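PDB 3U07: DUF1254 domain-containing protein from Vibrio parahaemolyticus, which is of unknown function but combines DUF1254 and DUF1214 family regions and, being made with a signal sequence, is probably exported from the cytoplasm. Local coordinates for residues D32-G37 with S213-R218; W109-M114 with D184-R189; G325-G330 with Y353-R358. The protein carries 2 engineered substitutions. All coordinates share one frame; numbering follows the deposited sequence.

Interaction 1 of 3, residues D32-G37 with S213-R218; sequences DAYIYG and STWLER
Tyr-34 drives the edge of its phenol ring into the face of the Trp-215 indole, a T-shaped stack with the planes at 83° and the Tyr-34 ring centroid 4.8 Å from that of the five-membered ring of Trp-215. CD1 of Tyr-34 does the touching, coming down over the middle of the indole at 3.5 Å from Trp-215 CE2. Trp-215 sets its CG between the backbone N and the carbonyl carbon (chi1 67°), which turns the indole toward helix 26-52. The same face also takes the backbone: CA of Tyr-34 lies 3.9 Å from the centroid of the Trp-215 six-membered ring, 27° off its normal, a CH-pi contact. Farther along, the end of the benzene ring meets Ala-33, whose CB is 4.1 Å from Trp-215 CH2. Leu-216 CD2 packs near the rim of the opposite face, and Trp-215 NE1 is hydrogen-bonded to Ala-259 O, so the indole is gripped on both faces and at its nitrogen. The contact thus joins helix 26-52 to the first turn of helix 215-224, with helix 253-273 alongside: Glu-263 touches both Tyr-34 and Trp-215. At its start the shorter helix carries a capping box. Glu-217 N donates to Thr-214 OG1 at 3.3 Å, and Thr-214 N returns a bond of 3.1 Å to Glu-217 OE1. This is the looser, partly solvent-exposed side, where Ser-213, Thr-214 and Glu-217 make no contact with residues 32-37. Buried Arg-218 joins the two helices indirectly: its NE forms a salt bridge with Asp-41 of helix 26-52.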
loop_
_atom_site.group_PDB
_atom_site.type_symbol
_atom_site.label_atom_id
_atom_site.label_comp_id
_atom_site.label_asym_id
_atom_site.label_seq_id
_atom_site.Cartn_x
_atom_site.Cartn_y
_atom_site.Cartn_z
ATOM N N ASP A 32 0.990 -16.652 19.248
ATOM C CA ASP A 32 0.940 -16.893 17.817
ATOM C C ASP A 32 -0.458 -16.593 17.280
ATOM O O ASP A 32 -0.601 -16.085 16.175
ATOM C CB ASP A 32 1.329 -18.340 17.499
ATOM C CG ASP A 32 2.782 -18.639 17.830
ATOM O OD1 ASP A 32 3.618 -17.715 17.753
ATOM O OD2 ASP A 32 3.092 -19.804 18.151
ATOM N N ALA A 33 -1.487 -16.899 18.065
ATOM C CA ALA A 33 -2.862 -16.641 17.639
ATOM C C ALA A 33 -3.050 -15.150 17.403
ATOM O O ALA A 33 -3.604 -14.740 16.387
ATOM C CB ALA A 33 -3.854 -17.139 18.696
ATOM N N TYR A 34 -2.581 -14.329 18.339
ATOM C CA TYR A 34 -2.720 -12.897 18.173
ATOM C C TYR A 34 -1.913 -12.390 16.975
ATOM O O TYR A 34 -2.379 -11.526 16.230
ATOM C CB TYR A 34 -2.266 -12.143 19.424
ATOM C CG TYR A 34 -2.274 -10.648 19.208
ATOM C CD1 TYR A 34 -3.467 -9.926 19.233
ATOM C CD2 TYR A 34 -1.099 -9.966 18.899
ATOM C CE1 TYR A 34 -3.487 -8.558 18.950
ATOM C CE2 TYR A 34 -1.111 -8.597 18.613
ATOM C CZ TYR A 34 -2.304 -7.906 18.640
ATOM O OH TYR A 34 -2.307 -6.558 18.364
ATOM N N ILE A 35 -0.703 -12.912 16.791
ATOM C CA ILE A 35 0.130 -12.471 15.678
ATOM C C ILE A 35 -0.537 -12.793 14.336
ATOM O O ILE A 35 -0.430 -12.012 13.389
ATOM C CB ILE A 35 1.557 -13.070 15.784
ATOM C CG1 ILE A 35 2.312 -12.362 16.922
ATOM C CG2 ILE A 35 2.320 -12.874 14.470
ATOM C CD1 ILE A 35 3.614 -13.031 17.324
ATOM N N TYR A 36 -1.234 -13.924 14.251
ATOM C CA TYR A 36 -1.956 -14.269 13.022
ATOM C C TYR A 36 -3.107 -13.270 12.849
ATOM O O TYR A 36 -3.338 -12.744 11.757
ATOM C CB TYR A 36 -2.544 -15.685 13.104
ATOM C CG TYR A 36 -3.786 -15.879 12.247
ATOM C CD1 TYR A 36 -3.693 -16.089 10.868
ATOM C CD2 TYR A 36 -5.059 -15.783 12.811
ATOM C CE1 TYR A 36 -4.842 -16.191 10.070
ATOM C CE2 TYR A 36 -6.214 -15.886 12.025
ATOM C CZ TYR A 36 -6.098 -16.086 10.658
ATOM O OH TYR A 36 -7.244 -16.160 9.894
ATOM N N GLY A 37 -3.811 -12.994 13.945
ATOM C CA GLY A 37 -4.944 -12.081 13.896
ATOM C C GLY A 37 -4.606 -10.614 13.726
ATOM O O GLY A 37 -5.430 -9.830 13.237
ATOM N N SER A 213 -14.195 -3.439 22.344
ATOM C CA SER A 213 -14.218 -4.866 22.028
ATOM C C SER A 213 -12.837 -5.489 22.214
ATOM O O SER A 213 -11.862 -4.781 22.469
ATOM C CB SER A 213 -14.668 -5.063 20.582
ATOM O OG SER A 213 -13.842 -4.323 19.693
ATOM N N THR A 214 -12.759 -6.813 22.104
ATOM C CA THR A 214 -11.476 -7.516 22.220
ATOM C C THR A 214 -10.998 -7.831 20.797
ATOM O O THR A 214 -11.783 -7.763 19.844
ATOM C CB THR A 214 -11.605 -8.856 22.963
ATOM O OG1 THR A 214 -12.400 -9.752 22.180
ATOM C CG2 THR A 214 -12.247 -8.659 24.334
ATOM N N TRP A 215 -9.728 -8.186 20.631
ATOM C CA TRP A 215 -9.270 -8.485 19.283
ATOM C C TRP A 215 -9.925 -9.763 18.770
ATOM O O TRP A 215 -10.088 -9.936 17.568
ATOM C CB TRP A 215 -7.744 -8.598 19.212
ATOM C CG TRP A 215 -7.144 -9.755 19.939
ATOM C CD1 TRP A 215 -6.671 -9.761 21.219
ATOM C CD2 TRP A 215 -6.870 -11.052 19.403
ATOM N NE1 TRP A 215 -6.105 -10.977 21.509
ATOM C CE2 TRP A 215 -6.209 -11.789 20.411
ATOM C CE3 TRP A 215 -7.105 -11.662 18.165
ATOM C CZ2 TRP A 215 -5.792 -13.105 20.224
ATOM C CZ3 TRP A 215 -6.690 -12.972 17.978
ATOM C CH2 TRP A 215 -6.036 -13.679 19.000
ATOM N N LEU A 216 -10.312 -10.654 19.679
ATOM C CA LEU A 216 -10.971 -11.890 19.275
ATOM C C LEU A 216 -12.292 -11.587 18.574
ATOM O O LEU A 216 -12.556 -12.124 17.501
ATOM C CB LEU A 216 -11.238 -12.799 20.480
ATOM C CG LEU A 216 -10.053 -13.574 21.060
ATOM C CD1 LEU A 216 -10.499 -14.298 22.324
ATOM C CD2 LEU A 216 -9.519 -14.568 20.029
ATOM N N GLU A 217 -13.122 -10.724 19.157
ATOM C CA GLU A 217 -14.394 -10.432 18.510
ATOM C C GLU A 217 -14.244 -9.684 17.192
ATOM O O GLU A 217 -14.997 -9.941 16.251
ATOM C CB GLU A 217 -15.360 -9.700 19.458
ATOM C CG GLU A 217 -14.859 -8.457 20.154
ATOM C CD GLU A 217 -15.884 -7.932 21.158
ATOM O OE1 GLU A 217 -15.619 -7.993 22.382
ATOM O OE2 GLU A 217 -16.961 -7.469 20.716
ATOM N N ARG A 218 -13.264 -8.787 17.103
ATOM C CA ARG A 218 -13.053 -8.051 15.862
ATOM C C ARG A 218 -12.567 -9.002 14.763
ATOM O O ARG A 218 -13.111 -9.014 13.660
ATOM C CB ARG A 218 -12.038 -6.917 16.063
ATOM C CG ARG A 218 -12.549 -5.767 16.945
ATOM C CD ARG A 218 -11.574 -4.589 16.953
ATOM N NE ARG A 218 -10.252 -4.962 17.454
ATOM C CZ ARG A 218 -9.859 -4.847 18.721
ATOM N NH1 ARG A 218 -10.682 -4.356 19.640
ATOM N NH2 ARG A 218 -8.643 -5.237 19.070
#

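Interaction 2 of 3, residues W109-M114 with D184-R189; sequences WILHTM and DQWNIR
NE1 of Trp-109 is held by a hydrogen bond to Gly-130 O, which anchors the polar end of an indole whose benzene side meets Trp-186. The two tryptophans touch obliquely and lightly, Trp-109 CE3 lying 4.3 Å from Trp-186 CZ2, and the pair does not stack. Trp-186 is the residue that spans the gap. It points toward strand 109-115, and its far end fits against three successive residues. CH2 approaches Ile-110 O at 3.7 Å, with the carbonyl oxygen at the ring edge and near its plane, whereas the CB of Ile-110 points away from the 184-189 segment. With CG anti to the backbone N (chi1 168°), Leu-111 brings CD1 to 4.0 Å from Trp-186 CZ3, and the leucine and the indole run past one another with opposite headings. Ile-168 and Pro-101 also touch Trp-186, while Val-98 and Val-100 of strand 96-100 lie against Leu-111 and Trp-109. The CA atoms of Leu-111 and Trp-186 are 10.1 Å apart, too far for backbone pairing but the spacing expected of two beta sheets packed face to face, as in a beta sandwich.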
loop_
_atom_site.group_PDB
_atom_site.type_symbol
_atom_site.label_atom_id
_atom_site.label_comp_id
_atom_site.label_asym_id
_atom_site.label_seq_id
_atom_site.Cartn_x
_atom_site.Cartn_y
_atom_site.Cartn_z
ATOM N N TRP A 109 0.084 3.964 -14.360
ATOM C CA TRP A 109 -1.182 3.873 -13.636
ATOM C C TRP A 109 -1.261 2.503 -13.003
ATOM O O TRP A 109 -0.620 1.556 -13.465
ATOM C CB TRP A 109 -2.387 4.066 -14.558
ATOM C CG TRP A 109 -2.516 3.020 -15.631
ATOM C CD1 TRP A 109 -1.944 3.040 -16.871
ATOM C CD2 TRP A 109 -3.267 1.803 -15.554
ATOM N NE1 TRP A 109 -2.295 1.913 -17.574
ATOM C CE2 TRP A 109 -3.108 1.138 -16.791
ATOM C CE3 TRP A 109 -4.062 1.214 -14.563
ATOM C CZ2 TRP A 109 -3.715 -0.094 -17.061
ATOM C CZ3 TRP A 109 -4.665 -0.010 -14.830
ATOM C CH2 TRP A 109 -4.489 -0.650 -16.071
ATOM N N ILE A 110 -2.041 2.397 -11.937
ATOM C CA ILE A 110 -2.191 1.120 -11.263
ATOM C C ILE A 110 -3.485 1.060 -10.462
ATOM O O ILE A 110 -3.886 2.046 -9.839
ATOM C CB ILE A 110 -0.989 0.848 -10.317
ATOM C CG1 ILE A 110 -1.122 -0.538 -9.683
ATOM C CG2 ILE A 110 -0.905 1.938 -9.247
ATOM C CD1 ILE A 110 0.157 -1.034 -9.060
ATOM N N LEU A 111 -4.159 -0.085 -10.538
ATOM C CA LEU A 111 -5.378 -0.323 -9.766
ATOM C C LEU A 111 -4.900 -1.369 -8.759
ATOM O O LEU A 111 -4.523 -2.479 -9.133
ATOM C CB LEU A 111 -6.497 -0.887 -10.644
ATOM C CG LEU A 111 -7.736 -1.439 -9.921
ATOM C CD1 LEU A 111 -8.332 -0.380 -9.001
ATOM C CD2 LEU A 111 -8.756 -1.886 -10.958
ATOM N N HIS A 112 -4.898 -1.005 -7.485
ATOM C CA HIS A 112 -4.406 -1.892 -6.438
ATOM C C HIS A 112 -5.476 -2.201 -5.393
ATOM O O HIS A 112 -6.040 -1.291 -4.793
ATOM C CB HIS A 112 -3.195 -1.219 -5.783
ATOM C CG HIS A 112 -2.626 -1.970 -4.622
ATOM N ND1 HIS A 112 -2.061 -1.332 -3.536
ATOM C CD2 HIS A 112 -2.513 -3.295 -4.379
ATOM C CE1 HIS A 112 -1.629 -2.234 -2.675
ATOM N NE2 HIS A 112 -1.892 -3.435 -3.163
ATOM N N THR A 113 -5.751 -3.486 -5.177
ATOM C CA THR A 113 -6.749 -3.884 -4.193
ATOM C C THR A 113 -6.157 -4.869 -3.207
ATOM O O THR A 113 -5.305 -5.680 -3.563
ATOM C CB THR A 113 -7.998 -4.544 -4.856
ATOM O OG1 THR A 113 -7.584 -5.652 -5.667
ATOM C CG2 THR A 113 -8.752 -3.536 -5.725
HETATM N N MSE A 114 -6.613 -4.788 -1.961
HETATM C CA MSE A 114 -6.134 -5.677 -0.907
HETATM C C MSE A 114 -7.312 -6.126 -0.063
HETATM O O MSE A 114 -8.282 -5.383 0.097
HETATM C CB MSE A 114 -5.110 -4.950 -0.026
HETATM C CG MSE A 114 -3.833 -4.575 -0.774
HETATM SE SE MSE A 114 -2.520 -3.693 0.355
HETATM C CE MSE A 114 -3.380 -1.967 0.347
ATOM N N ASP A 184 -11.450 10.503 -14.172
ATOM C CA ASP A 184 -12.879 10.771 -14.113
ATOM C C ASP A 184 -13.668 9.657 -14.772
ATOM O O ASP A 184 -14.853 9.471 -14.491
ATOM C CB ASP A 184 -13.191 12.107 -14.797
ATOM C CG ASP A 184 -12.855 13.301 -13.926
ATOM O OD1 ASP A 184 -11.793 13.286 -13.269
ATOM O OD2 ASP A 184 -13.649 14.262 -13.901
ATOM N N GLN A 185 -12.999 8.912 -15.648
ATOM C CA GLN A 185 -13.643 7.817 -16.357
ATOM C C GLN A 185 -13.627 6.503 -15.581
ATOM O O GLN A 185 -14.326 5.558 -15.944
ATOM C CB GLN A 185 -13.009 7.652 -17.737
ATOM C CG GLN A 185 -13.251 8.865 -18.628
ATOM C CD GLN A 185 -12.698 8.686 -20.020
ATOM O OE1 GLN A 185 -11.570 9.082 -20.312
ATOM N NE2 GLN A 185 -13.488 8.068 -20.890
ATOM N N TRP A 186 -12.825 6.438 -14.521
ATOM C CA TRP A 186 -12.793 5.239 -13.687
ATOM C C TRP A 186 -14.187 5.164 -13.061
ATOM O O TRP A 186 -14.798 6.190 -12.759
ATOM C CB TRP A 186 -11.729 5.371 -12.595
ATOM C CG TRP A 186 -10.326 5.212 -13.092
ATOM C CD1 TRP A 186 -9.781 5.775 -14.213
ATOM C CD2 TRP A 186 -9.272 4.470 -12.464
ATOM N NE1 TRP A 186 -8.451 5.432 -14.318
ATOM C CE2 TRP A 186 -8.113 4.637 -13.255
ATOM C CE3 TRP A 186 -9.192 3.690 -11.303
ATOM C CZ2 TRP A 186 -6.891 4.041 -12.929
ATOM C CZ3 TRP A 186 -7.974 3.097 -10.979
ATOM C CH2 TRP A 186 -6.840 3.283 -11.787
ATOM N N ASN A 187 -14.694 3.957 -12.853
ATOM C CA ASN A 187 -16.034 3.813 -12.302
ATOM C C ASN A 187 -16.129 2.532 -11.489
ATOM O O ASN A 187 -15.309 1.630 -11.652
ATOM C CB ASN A 187 -17.036 3.780 -13.466
ATOM C CG ASN A 187 -18.475 3.998 -13.024
ATOM O OD1 ASN A 187 -18.741 4.348 -11.878
ATOM N ND2 ASN A 187 -19.411 3.802 -13.944
ATOM N N ILE A 188 -17.105 2.476 -10.589
ATOM C CA ILE A 188 -17.352 1.290 -9.769
ATOM C C ILE A 188 -18.847 1.014 -9.863
ATOM O O ILE A 188 -19.662 1.889 -9.576
ATOM C CB ILE A 188 -17.030 1.505 -8.279
ATOM C CG1 ILE A 188 -15.547 1.815 -8.087
ATOM C CG2 ILE A 188 -17.425 0.250 -7.484
ATOM C CD1 ILE A 188 -15.211 2.212 -6.661
ATOM N N ARG A 189 -19.205 -0.198 -10.267
ATOM C CA ARG A 189 -20.609 -0.573 -10.399
ATOM C C ARG A 189 -20.840 -2.008 -9.934
ATOM O O ARG A 189 -19.988 -2.874 -10.130
ATOM C CB ARG A 189 -21.049 -0.470 -11.864
ATOM C CG ARG A 189 -21.230 0.936 -12.408
ATOM C CD ARG A 189 -21.500 0.889 -13.900
ATOM N NE ARG A 189 -20.287 0.599 -14.663
ATOM C CZ ARG A 189 -20.269 0.367 -15.970
ATOM N NH1 ARG A 189 -21.401 0.383 -16.659
ATOM N NH2 ARG A 189 -19.121 0.132 -16.593
#

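Interaction 3 of 3, residues G325-G330 with Y353-R358; sequences GQKLDG and YGNDNR
Lys-327 and Asn-355 meet through their polar ends, and charge dominates the contact. NZ of Lys-327 makes a salt bridge with Asp-320 OD1, and the same oxygen is hydrogen-bonded to Asn-355 ND2, so one carboxylate oxygen is shared by the ammonium group and the amide. Among the hydrogen bonds to uncharged acceptors, Lys-327 NZ donates to Leu-328 O at 3.2 Å; the C=O...N angle is 128° and the donor sits in the carbonyl plane, on a lone pair. The lysine chain turns at chi2 (75°) and again at chi4 (67°), which folds NZ back to this carbonyl of the next residue. A further bond from Lys-327 NZ to Asn-355 OD1 measures 2.9 Å, but the position of the amide oxygen is less certain, making this link doubtful. Backbone bonds hold the neighbourhood: Leu-328 pairs with Asp-320 and Phe-408, and Asn-355 with Pro-407, so both segments are anchored at the start of strand 408-417. In the turn that follows strand 347-354, Asp-356 OD1 forms a salt bridge with Lys-406. With Asp-320 OD1 and Leu-328 O as the more secure acceptors of NZ, the contact at this partly exposed surface is held chiefly through the shared carboxylate of Asp-320, which would probably favour the charged form of Lys-327.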
loop_
_atom_site.group_PDB
_atom_site.type_symbol
_atom_site.label_atom_id
_atom_site.label_comp_id
_atom_site.label_asym_id
_atom_site.label_seq_id
_atom_site.Cartn_x
_atom_site.Cartn_y
_atom_site.Cartn_z
ATOM N N GLY A 325 27.522 10.376 7.978
ATOM C CA GLY A 325 26.733 10.193 9.184
ATOM C C GLY A 325 26.107 11.431 9.793
ATOM O O GLY A 325 25.570 11.371 10.895
ATOM N N GLN A 326 26.189 12.560 9.101
ATOM C CA GLN A 326 25.587 13.787 9.606
ATOM C C GLN A 326 24.155 13.859 9.095
ATOM O O GLN A 326 23.861 13.435 7.971
ATOM C CB GLN A 326 26.350 15.024 9.120
ATOM C CG GLN A 326 27.773 15.141 9.631
ATOM C CD GLN A 326 28.449 16.420 9.160
ATOM O OE1 GLN A 326 29.005 17.169 9.961
ATOM N NE2 GLN A 326 28.400 16.674 7.853
ATOM N N LYS A 327 23.267 14.394 9.920
ATOM C CA LYS A 327 21.868 14.534 9.544
ATOM C C LYS A 327 21.750 15.466 8.343
ATOM O O LYS A 327 22.399 16.509 8.299
ATOM C CB LYS A 327 21.073 15.123 10.712
ATOM C CG LYS A 327 19.601 15.334 10.411
ATOM C CD LYS A 327 18.850 14.016 10.421
ATOM C CE LYS A 327 17.461 14.187 9.842
ATOM N NZ LYS A 327 17.526 14.514 8.388
ATOM N N LEU A 328 20.931 15.085 7.364
ATOM C CA LEU A 328 20.714 15.923 6.186
ATOM C C LEU A 328 20.027 17.194 6.677
ATOM O O LEU A 328 19.010 17.122 7.376
ATOM C CB LEU A 328 19.810 15.210 5.180
ATOM C CG LEU A 328 20.420 13.970 4.528
ATOM C CD1 LEU A 328 19.358 13.245 3.721
ATOM C CD2 LEU A 328 21.604 14.389 3.657
ATOM N N ASP A 329 20.570 18.348 6.305
ATOM C CA ASP A 329 20.030 19.633 6.747
ATOM C C ASP A 329 20.436 20.727 5.764
ATOM O O ASP A 329 21.604 21.104 5.692
ATOM C CB ASP A 329 20.596 19.949 8.135
ATOM C CG ASP A 329 19.895 21.110 8.810
ATOM O OD1 ASP A 329 19.441 22.032 8.104
ATOM O OD2 ASP A 329 19.820 21.104 10.057
ATOM N N GLY A 330 19.469 21.246 5.018
ATOM C CA GLY A 330 19.760 22.274 4.036
ATOM C C GLY A 330 20.284 23.605 4.546
ATOM O O GLY A 330 20.776 24.410 3.760
ATOM N N TYR A 353 11.498 15.653 1.797
ATOM C CA TYR A 353 10.514 15.891 2.849
ATOM C C TYR A 353 11.202 16.499 4.072
ATOM O O TYR A 353 12.371 16.210 4.343
ATOM C CB TYR A 353 9.855 14.574 3.269
ATOM C CG TYR A 353 9.135 13.839 2.161
ATOM C CD1 TYR A 353 7.771 14.040 1.932
ATOM C CD2 TYR A 353 9.815 12.935 1.347
ATOM C CE1 TYR A 353 7.106 13.355 0.919
ATOM C CE2 TYR A 353 9.160 12.246 0.330
ATOM C CZ TYR A 353 7.808 12.460 0.123
ATOM O OH TYR A 353 7.165 11.772 -0.879
ATOM N N GLY A 354 10.479 17.338 4.809
ATOM C CA GLY A 354 11.045 17.932 6.005
ATOM C C GLY A 354 10.878 16.946 7.146
ATOM O O GLY A 354 9.844 16.290 7.248
ATOM N N ASN A 355 11.882 16.818 8.003
ATOM C CA ASN A 355 11.784 15.884 9.122
ATOM C C ASN A 355 10.726 16.296 10.144
ATOM O O ASN A 355 10.158 15.448 10.839
ATOM C CB ASN A 355 13.128 15.759 9.843
ATOM C CG ASN A 355 14.126 14.925 9.077
ATOM O OD1 ASN A 355 14.726 15.390 8.112
ATOM N ND2 ASN A 355 14.300 13.676 9.495
ATOM N N ASP A 356 10.463 17.598 10.225
ATOM C CA ASP A 356 9.513 18.143 11.187
ATOM C C ASP A 356 8.047 17.776 10.979
ATOM O O ASP A 356 7.381 17.347 11.920
ATOM C CB ASP A 356 9.662 19.670 11.250
ATOM C CG ASP A 356 9.498 20.334 9.895
ATOM O OD1 ASP A 356 9.560 21.579 9.831
ATOM O OD2 ASP A 356 9.307 19.613 8.894
ATOM N N ASN A 357 7.545 17.939 9.760
ATOM C CA ASN A 357 6.147 17.633 9.472
ATOM C C ASN A 357 5.970 16.444 8.536
ATOM O O ASN A 357 4.846 16.047 8.230
ATOM C CB ASN A 357 5.460 18.849 8.854
ATOM C CG ASN A 357 6.135 19.309 7.582
ATOM O OD1 ASN A 357 6.866 18.550 6.945
ATOM N ND2 ASN A 357 5.883 20.552 7.194
ATOM N N ARG A 358 7.082 15.884 8.075
ATOM C CA ARG A 358 7.037 14.744 7.170
ATOM C C ARG A 358 6.257 15.054 5.900
ATOM O O ARG A 358 5.684 14.161 5.278
ATOM C CB ARG A 358 6.424 13.542 7.879
ATOM C CG ARG A 358 7.345 12.913 8.900
ATOM C CD ARG A 358 6.563 11.991 9.802
ATOM N NE ARG A 358 7.409 10.998 10.449
ATOM C CZ ARG A 358 6.941 9.897 11.027
ATOM N NH1 ARG A 358 5.634 9.661 11.033
ATOM N NH2 ARG A 358 7.773 9.028 11.584
#

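In the fold
Interactions 1 and 2 are buried and largely apolar, whereas interaction 3 lies at the surface and depends on charge. Each contact joins different elements: interaction 1 joins helices, interaction 2 brings together two sheets of the DUF1254 region, and interaction 3 links a loop and a turn beside strands of the DUF1214 region. No element is shared. Interaction 2 is nested in sequence within the loop closed by interaction 1, yet their centres stand about 31 Å apart; interaction 3 follows both in sequence. Interactions 2 and 3 lie on opposite sides of the chain's centre, about 15 Å apart at their nearest atoms.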